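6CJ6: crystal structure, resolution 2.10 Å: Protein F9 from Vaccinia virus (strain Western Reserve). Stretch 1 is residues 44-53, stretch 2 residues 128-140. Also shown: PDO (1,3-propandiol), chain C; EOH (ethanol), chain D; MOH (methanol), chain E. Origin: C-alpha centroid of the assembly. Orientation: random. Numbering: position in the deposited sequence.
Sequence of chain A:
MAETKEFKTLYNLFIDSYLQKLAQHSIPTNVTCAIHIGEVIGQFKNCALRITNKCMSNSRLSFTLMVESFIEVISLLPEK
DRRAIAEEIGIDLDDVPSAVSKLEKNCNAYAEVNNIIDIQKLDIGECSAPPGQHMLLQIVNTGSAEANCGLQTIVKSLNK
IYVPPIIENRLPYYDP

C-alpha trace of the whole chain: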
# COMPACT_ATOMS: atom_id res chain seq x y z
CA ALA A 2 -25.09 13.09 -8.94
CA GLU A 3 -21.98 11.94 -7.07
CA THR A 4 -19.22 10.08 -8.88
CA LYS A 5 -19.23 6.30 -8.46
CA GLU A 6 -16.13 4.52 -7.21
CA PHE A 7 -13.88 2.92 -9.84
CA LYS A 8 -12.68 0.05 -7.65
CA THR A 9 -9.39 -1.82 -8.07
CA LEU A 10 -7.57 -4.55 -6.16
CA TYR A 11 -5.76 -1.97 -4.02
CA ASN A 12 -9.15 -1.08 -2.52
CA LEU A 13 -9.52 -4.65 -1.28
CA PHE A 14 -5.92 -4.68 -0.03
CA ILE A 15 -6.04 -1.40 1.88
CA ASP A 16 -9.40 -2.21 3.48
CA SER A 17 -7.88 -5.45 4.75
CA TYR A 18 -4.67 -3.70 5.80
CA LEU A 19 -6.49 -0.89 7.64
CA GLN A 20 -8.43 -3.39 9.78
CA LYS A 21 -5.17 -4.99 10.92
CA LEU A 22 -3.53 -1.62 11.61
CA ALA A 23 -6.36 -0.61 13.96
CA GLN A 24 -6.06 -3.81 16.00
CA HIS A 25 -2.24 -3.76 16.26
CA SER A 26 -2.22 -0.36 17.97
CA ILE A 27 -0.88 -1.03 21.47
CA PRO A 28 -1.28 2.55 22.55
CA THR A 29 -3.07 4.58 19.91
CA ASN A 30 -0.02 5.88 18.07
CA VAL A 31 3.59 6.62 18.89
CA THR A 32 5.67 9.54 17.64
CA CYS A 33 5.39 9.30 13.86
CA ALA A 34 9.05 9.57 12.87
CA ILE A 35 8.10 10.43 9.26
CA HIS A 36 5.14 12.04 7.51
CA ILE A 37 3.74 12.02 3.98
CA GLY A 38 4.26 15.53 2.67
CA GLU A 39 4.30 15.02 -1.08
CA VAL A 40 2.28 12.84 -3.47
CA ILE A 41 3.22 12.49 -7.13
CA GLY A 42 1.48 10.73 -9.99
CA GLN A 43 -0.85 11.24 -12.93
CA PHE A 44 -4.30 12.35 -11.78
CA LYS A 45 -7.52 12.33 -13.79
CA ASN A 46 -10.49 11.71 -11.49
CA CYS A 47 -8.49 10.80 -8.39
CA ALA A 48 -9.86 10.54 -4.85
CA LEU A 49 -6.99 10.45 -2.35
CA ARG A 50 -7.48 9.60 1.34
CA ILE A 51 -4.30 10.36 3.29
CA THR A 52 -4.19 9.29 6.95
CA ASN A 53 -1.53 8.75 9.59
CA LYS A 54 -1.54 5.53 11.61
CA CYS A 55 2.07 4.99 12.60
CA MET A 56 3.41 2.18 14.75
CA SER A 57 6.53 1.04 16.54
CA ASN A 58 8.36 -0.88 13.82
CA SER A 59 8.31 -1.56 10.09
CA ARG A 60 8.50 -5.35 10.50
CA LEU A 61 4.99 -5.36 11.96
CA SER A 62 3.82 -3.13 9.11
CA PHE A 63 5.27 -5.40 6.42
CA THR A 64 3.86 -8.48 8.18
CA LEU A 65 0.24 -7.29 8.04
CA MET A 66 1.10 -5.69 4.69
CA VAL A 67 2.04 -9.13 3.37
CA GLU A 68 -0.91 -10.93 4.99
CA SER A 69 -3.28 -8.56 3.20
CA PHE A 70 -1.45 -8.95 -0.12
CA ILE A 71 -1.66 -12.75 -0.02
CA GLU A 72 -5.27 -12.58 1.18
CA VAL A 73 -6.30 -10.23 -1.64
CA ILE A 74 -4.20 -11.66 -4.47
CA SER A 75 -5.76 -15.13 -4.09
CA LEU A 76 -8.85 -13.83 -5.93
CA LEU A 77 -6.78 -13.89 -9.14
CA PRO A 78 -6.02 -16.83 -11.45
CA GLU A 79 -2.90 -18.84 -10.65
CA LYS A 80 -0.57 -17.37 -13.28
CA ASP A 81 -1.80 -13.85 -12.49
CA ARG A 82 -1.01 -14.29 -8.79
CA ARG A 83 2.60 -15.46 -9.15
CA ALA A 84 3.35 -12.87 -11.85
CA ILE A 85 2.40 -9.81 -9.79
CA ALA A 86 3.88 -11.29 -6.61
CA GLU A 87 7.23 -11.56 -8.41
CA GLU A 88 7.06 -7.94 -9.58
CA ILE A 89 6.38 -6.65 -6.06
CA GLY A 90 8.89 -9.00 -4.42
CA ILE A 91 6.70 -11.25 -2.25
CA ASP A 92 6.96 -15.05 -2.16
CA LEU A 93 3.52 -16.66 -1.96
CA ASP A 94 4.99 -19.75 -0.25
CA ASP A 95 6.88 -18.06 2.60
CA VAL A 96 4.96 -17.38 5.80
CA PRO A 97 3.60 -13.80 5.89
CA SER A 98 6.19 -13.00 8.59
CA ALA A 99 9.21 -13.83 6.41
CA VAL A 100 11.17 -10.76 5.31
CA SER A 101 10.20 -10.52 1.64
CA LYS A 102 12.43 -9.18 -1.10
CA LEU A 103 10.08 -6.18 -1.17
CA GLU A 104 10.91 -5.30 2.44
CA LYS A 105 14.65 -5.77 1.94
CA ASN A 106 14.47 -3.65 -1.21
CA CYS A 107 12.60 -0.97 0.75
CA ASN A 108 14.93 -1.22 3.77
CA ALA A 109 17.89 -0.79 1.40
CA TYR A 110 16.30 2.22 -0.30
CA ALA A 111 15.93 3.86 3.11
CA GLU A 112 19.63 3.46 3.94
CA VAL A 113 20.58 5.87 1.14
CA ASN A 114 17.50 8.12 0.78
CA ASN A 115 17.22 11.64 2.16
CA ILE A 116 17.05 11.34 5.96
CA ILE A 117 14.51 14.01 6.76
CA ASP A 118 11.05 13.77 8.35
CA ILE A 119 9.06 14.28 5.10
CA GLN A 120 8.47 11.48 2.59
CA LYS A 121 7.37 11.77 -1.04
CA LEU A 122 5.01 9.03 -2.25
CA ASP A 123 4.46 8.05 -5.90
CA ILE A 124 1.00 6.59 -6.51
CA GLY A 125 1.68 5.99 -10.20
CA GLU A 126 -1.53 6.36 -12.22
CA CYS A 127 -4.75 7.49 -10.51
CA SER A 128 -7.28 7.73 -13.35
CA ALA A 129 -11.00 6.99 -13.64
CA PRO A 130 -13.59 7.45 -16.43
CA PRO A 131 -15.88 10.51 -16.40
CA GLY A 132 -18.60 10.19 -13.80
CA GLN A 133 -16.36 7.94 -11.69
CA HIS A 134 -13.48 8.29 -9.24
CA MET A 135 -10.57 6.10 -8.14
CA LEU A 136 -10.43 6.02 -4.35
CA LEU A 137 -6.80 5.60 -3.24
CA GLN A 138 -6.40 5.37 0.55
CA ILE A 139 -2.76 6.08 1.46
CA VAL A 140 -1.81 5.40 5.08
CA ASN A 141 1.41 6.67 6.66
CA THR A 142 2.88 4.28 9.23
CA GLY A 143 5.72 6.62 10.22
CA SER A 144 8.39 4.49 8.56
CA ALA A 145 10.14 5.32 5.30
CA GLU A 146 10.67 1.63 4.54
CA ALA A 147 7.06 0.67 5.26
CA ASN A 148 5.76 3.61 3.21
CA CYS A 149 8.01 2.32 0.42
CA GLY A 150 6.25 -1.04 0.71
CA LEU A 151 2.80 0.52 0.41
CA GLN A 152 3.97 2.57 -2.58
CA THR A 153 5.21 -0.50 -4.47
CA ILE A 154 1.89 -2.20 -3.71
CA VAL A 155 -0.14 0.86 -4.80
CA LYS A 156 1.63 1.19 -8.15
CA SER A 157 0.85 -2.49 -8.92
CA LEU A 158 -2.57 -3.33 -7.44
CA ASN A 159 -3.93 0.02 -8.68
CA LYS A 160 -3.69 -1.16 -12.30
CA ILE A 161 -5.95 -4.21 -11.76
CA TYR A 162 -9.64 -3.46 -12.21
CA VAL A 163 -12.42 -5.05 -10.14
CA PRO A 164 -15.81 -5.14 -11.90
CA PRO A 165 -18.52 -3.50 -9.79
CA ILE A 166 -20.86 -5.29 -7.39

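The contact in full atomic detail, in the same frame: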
# COMPACT_ATOMS: atom_id res chain seq x y z
N PHE A 44 -2.96 12.29 -12.36
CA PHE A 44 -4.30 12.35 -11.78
C PHE A 44 -5.31 12.73 -12.85
O PHE A 44 -5.08 13.66 -13.64
CB PHE A 44 -4.35 13.36 -10.64
CG PHE A 44 -3.21 13.24 -9.67
CD1 PHE A 44 -3.24 12.28 -8.67
CD2 PHE A 44 -2.12 14.08 -9.75
CE1 PHE A 44 -2.20 12.17 -7.77
CE2 PHE A 44 -1.08 13.97 -8.85
CZ PHE A 44 -1.12 13.01 -7.86
N LYS A 45 -6.43 12.01 -12.88
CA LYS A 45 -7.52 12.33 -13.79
C LYS A 45 -8.78 12.61 -12.99
O LYS A 45 -9.18 13.77 -12.85
CB LYS A 45 -7.75 11.19 -14.78
CG LYS A 45 -6.58 10.94 -15.53
N ASN A 46 -9.40 11.57 -12.46
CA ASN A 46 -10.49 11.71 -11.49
C ASN A 46 -10.09 10.94 -10.23
O ASN A 46 -10.66 9.90 -9.89
CB ASN A 46 -11.83 11.21 -12.06
CG ASN A 46 -12.42 12.19 -13.07
OD1 ASN A 46 -12.82 13.29 -12.72
ND2 ASN A 46 -12.50 11.77 -14.33
N CYS A 47 -9.09 11.47 -9.52
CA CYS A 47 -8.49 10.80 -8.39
C CYS A 47 -9.13 11.25 -7.08
O CYS A 47 -9.35 12.45 -6.87
CB CYS A 47 -6.99 11.08 -8.34
SG CYS A 47 -6.09 10.03 -7.19
N ALA A 48 -9.43 10.29 -6.22
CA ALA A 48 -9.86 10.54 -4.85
C ALA A 48 -8.79 9.97 -3.92
O ALA A 48 -8.64 8.75 -3.82
CB ALA A 48 -11.22 9.91 -4.57
N LEU A 49 -8.04 10.85 -3.27
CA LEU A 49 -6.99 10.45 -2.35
C LEU A 49 -7.49 10.59 -0.91
O LEU A 49 -8.14 11.57 -0.56
CB LEU A 49 -5.74 11.30 -2.54
CG LEU A 49 -4.76 10.88 -3.63
CD1 LEU A 49 -3.69 11.94 -3.81
CD2 LEU A 49 -4.12 9.55 -3.28
N ARG A 50 -7.17 9.59 -0.09
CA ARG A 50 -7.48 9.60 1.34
C ARG A 50 -6.18 9.36 2.09
O ARG A 50 -5.71 8.22 2.19
CB ARG A 50 -8.53 8.54 1.68
CG ARG A 50 -9.96 9.02 1.57
CD ARG A 50 -10.49 9.50 2.91
NE ARG A 50 -11.82 10.08 2.80
CZ ARG A 50 -12.68 10.20 3.81
NH1 ARG A 50 -12.35 9.77 5.02
NH2 ARG A 50 -13.87 10.75 3.61
N ILE A 51 -5.59 10.43 2.62
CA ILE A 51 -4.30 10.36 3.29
C ILE A 51 -4.54 10.40 4.79
O ILE A 51 -5.20 11.32 5.30
CB ILE A 51 -3.37 11.50 2.85
CG1 ILE A 51 -3.32 11.56 1.32
CG2 ILE A 51 -1.98 11.32 3.43
CD1 ILE A 51 -2.76 12.85 0.77
N THR A 52 -4.03 9.40 5.50
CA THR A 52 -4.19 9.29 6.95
C THR A 52 -2.89 8.82 7.57
O THR A 52 -2.11 8.09 6.94
CB THR A 52 -5.28 8.28 7.32
OG1 THR A 52 -4.96 7.00 6.74
CG2 THR A 52 -6.65 8.74 6.82
N ASN A 53 -2.66 9.22 8.81
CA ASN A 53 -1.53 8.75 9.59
C ASN A 53 -2.00 7.70 10.58
O ASN A 53 -3.06 7.85 11.21
CB ASN A 53 -0.86 9.91 10.33
CG ASN A 53 -0.20 10.90 9.39
OD1 ASN A 53 0.96 10.76 9.04
ND2 ASN A 53 -0.96 11.91 8.98
N SER A 128 -6.38 7.27 -12.30
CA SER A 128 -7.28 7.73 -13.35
C SER A 128 -8.57 6.92 -13.35
O SER A 128 -8.54 5.70 -13.14
CB SER A 128 -6.61 7.63 -14.73
OG SER A 128 -6.17 6.30 -14.98
N ALA A 129 -9.68 7.60 -13.60
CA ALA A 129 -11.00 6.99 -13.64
C ALA A 129 -11.80 7.62 -14.78
O ALA A 129 -11.55 8.78 -15.14
CB ALA A 129 -11.76 7.21 -12.32
N PRO A 130 -12.76 6.90 -15.34
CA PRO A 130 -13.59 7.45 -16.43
C PRO A 130 -14.43 8.61 -15.93
O PRO A 130 -14.57 8.81 -14.71
CB PRO A 130 -14.48 6.27 -16.84
CG PRO A 130 -13.74 5.06 -16.38
CD PRO A 130 -13.03 5.46 -15.13
N PRO A 131 -15.00 9.41 -16.84
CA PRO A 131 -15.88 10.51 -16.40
C PRO A 131 -17.12 9.97 -15.70
O PRO A 131 -17.69 8.95 -16.10
CB PRO A 131 -16.25 11.21 -17.72
CG PRO A 131 -15.17 10.82 -18.67
CD PRO A 131 -14.78 9.43 -18.29
N GLY A 132 -17.54 10.67 -14.65
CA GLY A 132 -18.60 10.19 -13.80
C GLY A 132 -18.18 9.19 -12.76
O GLY A 132 -19.03 8.69 -12.02
N GLN A 133 -16.88 8.87 -12.67
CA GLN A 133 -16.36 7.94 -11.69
C GLN A 133 -15.14 8.55 -11.00
O GLN A 133 -14.65 9.61 -11.39
CB GLN A 133 -15.99 6.59 -12.32
CG GLN A 133 -17.18 5.77 -12.78
CD GLN A 133 -16.82 4.31 -13.00
OE1 GLN A 133 -16.74 3.53 -12.06
NE2 GLN A 133 -16.60 3.94 -14.26
N HIS A 134 -14.66 7.86 -9.97
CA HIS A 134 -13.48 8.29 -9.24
C HIS A 134 -12.74 7.06 -8.74
O HIS A 134 -13.35 6.04 -8.39
CB HIS A 134 -13.83 9.20 -8.06
CG HIS A 134 -14.54 8.50 -6.94
ND1 HIS A 134 -15.91 8.37 -6.89
CD2 HIS A 134 -14.07 7.90 -5.82
CE1 HIS A 134 -16.25 7.72 -5.79
NE2 HIS A 134 -15.15 7.42 -5.12
N MET A 135 -11.41 7.15 -8.71
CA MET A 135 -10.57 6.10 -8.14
C MET A 135 -10.21 6.50 -6.72
O MET A 135 -9.40 7.41 -6.51
CB MET A 135 -9.31 5.86 -8.98
CG MET A 135 -8.36 4.85 -8.35
SD MET A 135 -6.94 4.44 -9.37
CE MET A 135 -7.73 3.59 -10.73
N LEU A 136 -10.80 5.81 -5.75
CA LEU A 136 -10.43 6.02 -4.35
C LEU A 136 -9.10 5.34 -4.08
O LEU A 136 -8.91 4.16 -4.39
CB LEU A 136 -11.50 5.46 -3.43
CG LEU A 136 -11.18 5.54 -1.94
CD1 LEU A 136 -11.22 6.99 -1.47
CD2 LEU A 136 -12.12 4.67 -1.12
N LEU A 137 -8.16 6.08 -3.49
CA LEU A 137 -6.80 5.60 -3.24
C LEU A 137 -6.42 6.00 -1.81
O LEU A 137 -5.87 7.07 -1.58
CB LEU A 137 -5.84 6.17 -4.26
CG LEU A 137 -4.69 5.26 -4.69
CD1 LEU A 137 -5.23 3.93 -5.15
CD2 LEU A 137 -3.89 5.92 -5.80
N GLN A 138 -6.72 5.12 -0.85
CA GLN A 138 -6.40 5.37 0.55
C GLN A 138 -4.92 5.11 0.79
O GLN A 138 -4.45 3.98 0.63
CB GLN A 138 -7.25 4.47 1.44
CG GLN A 138 -8.72 4.83 1.43
CD GLN A 138 -9.61 3.64 1.69
OE1 GLN A 138 -9.90 2.86 0.77
NE2 GLN A 138 -10.03 3.47 2.93
N ILE A 139 -4.19 6.16 1.17
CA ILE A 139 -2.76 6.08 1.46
C ILE A 139 -2.57 6.31 2.95
O ILE A 139 -2.96 7.37 3.47
CB ILE A 139 -1.96 7.08 0.62
CG1 ILE A 139 -1.65 6.51 -0.77
CG2 ILE A 139 -0.66 7.45 1.31
CD1 ILE A 139 -2.82 6.48 -1.71
N VAL A 140 -1.99 5.34 3.64
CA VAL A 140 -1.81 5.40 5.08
C VAL A 140 -0.32 5.50 5.39
O VAL A 140 0.48 4.70 4.91
CB VAL A 140 -2.46 4.21 5.80
CG1 VAL A 140 -2.03 2.89 5.19
CG2 VAL A 140 -2.15 4.24 7.29
C1 PDO C . -9.18 5.31 7.70
O1 PDO C . -7.86 5.53 7.46
C2 PDO C . -9.52 4.37 8.78
C3 PDO C . -10.24 3.16 8.31
O3 PDO C . -11.40 3.64 7.80
C1 EOH D . -23.29 8.06 -12.37
C2 EOH D . -24.57 8.68 -11.93
O EOH D . -22.23 8.79 -11.76
C MOH E . 2.47 1.10 5.66
O MOH E . 2.82 2.33 5.05

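Residues 47-53 and 133-140 form neighbouring parallel strands: their N-to-C directions differ by 17° and their axes approach to 4.6 Å. Six consecutive bridges fix the register, from Cys-47 opposite Met-135 to Thr-52 opposite Val-140, the closest pair being Arg-50 CA and Gln-138 CA at 4.4 Å.

The hydrogen bonds follow the parallel pattern, in which a residue on one strand bonds to the two residues flanking its partner on the other. Met-135 N donates to Asn-46 O at 3.1 Å, and Ala-48 N returns to Met-135 O at 2.9 Å. Leu-137 N then reaches Ala-48 O at 2.7 Å, the shortest of the series although its N-H...O angle is only 143°, and Arg-50 N meets Leu-137 O at 3.2 Å and a straighter 170°. Ile-139 N to Arg-50 O (2.8 Å) and Thr-52 N to Ile-139 O (3.1 Å) complete the ladder. Several carbonyls also receive a CA-H...O contact; Leu-136 CA, for example, lies 3.3 Å from Ala-48 O, with an angle of 141° at the hydrogen.

Before the second strand, a type II turn runs from Pro-130 to Gln-133, closed by Gln-133 N donating to Pro-130 O at 3.1 Å. Gly-132 has phi/psi of 82/3°, where a CB would be jammed against the preceding carbonyl oxygen. Asn-46 ties this loop to the first stretch: its ND2 donates to Ala-129 O at 3.2 Å and 176°, a nearly linear bond. Nearby, Lys-45 CG packs 3.4 Å from Ser-128 CB; the lysine is not modelled beyond CG.

Along the strands, side chains alternate between two faces. Cys-47, Leu-49 and Ile-51 share one with Met-135, Leu-137 and Ile-139. Here Leu-49 CD2 lies 3.9 Å from Leu-137 CB and 3.7 Å from Ile-139 CD1, so one methyl group makes apolar contact with two successive residues on that face of the neighbouring strand.

On the other face, Ala-48 CB sits 3.7 Å from His-134 CD2, approaching the ring obliquely, and 4.3 Å from Leu-136 CD1. The aliphatic start of Arg-50 continues this packing, with CG 3.9 Å from Leu-136 CD1 and CB 3.7 Å from Gln-138 CG, while the end of the arginine leads away. Thr-52 OG1 is 3.9 Å from Val-140 CB, a van der Waals contact, and donates a weak hydrogen bond to O1 of 1,3-propandiol at 3.3 Å. Together the stretches bury 778 Å², counting both sides.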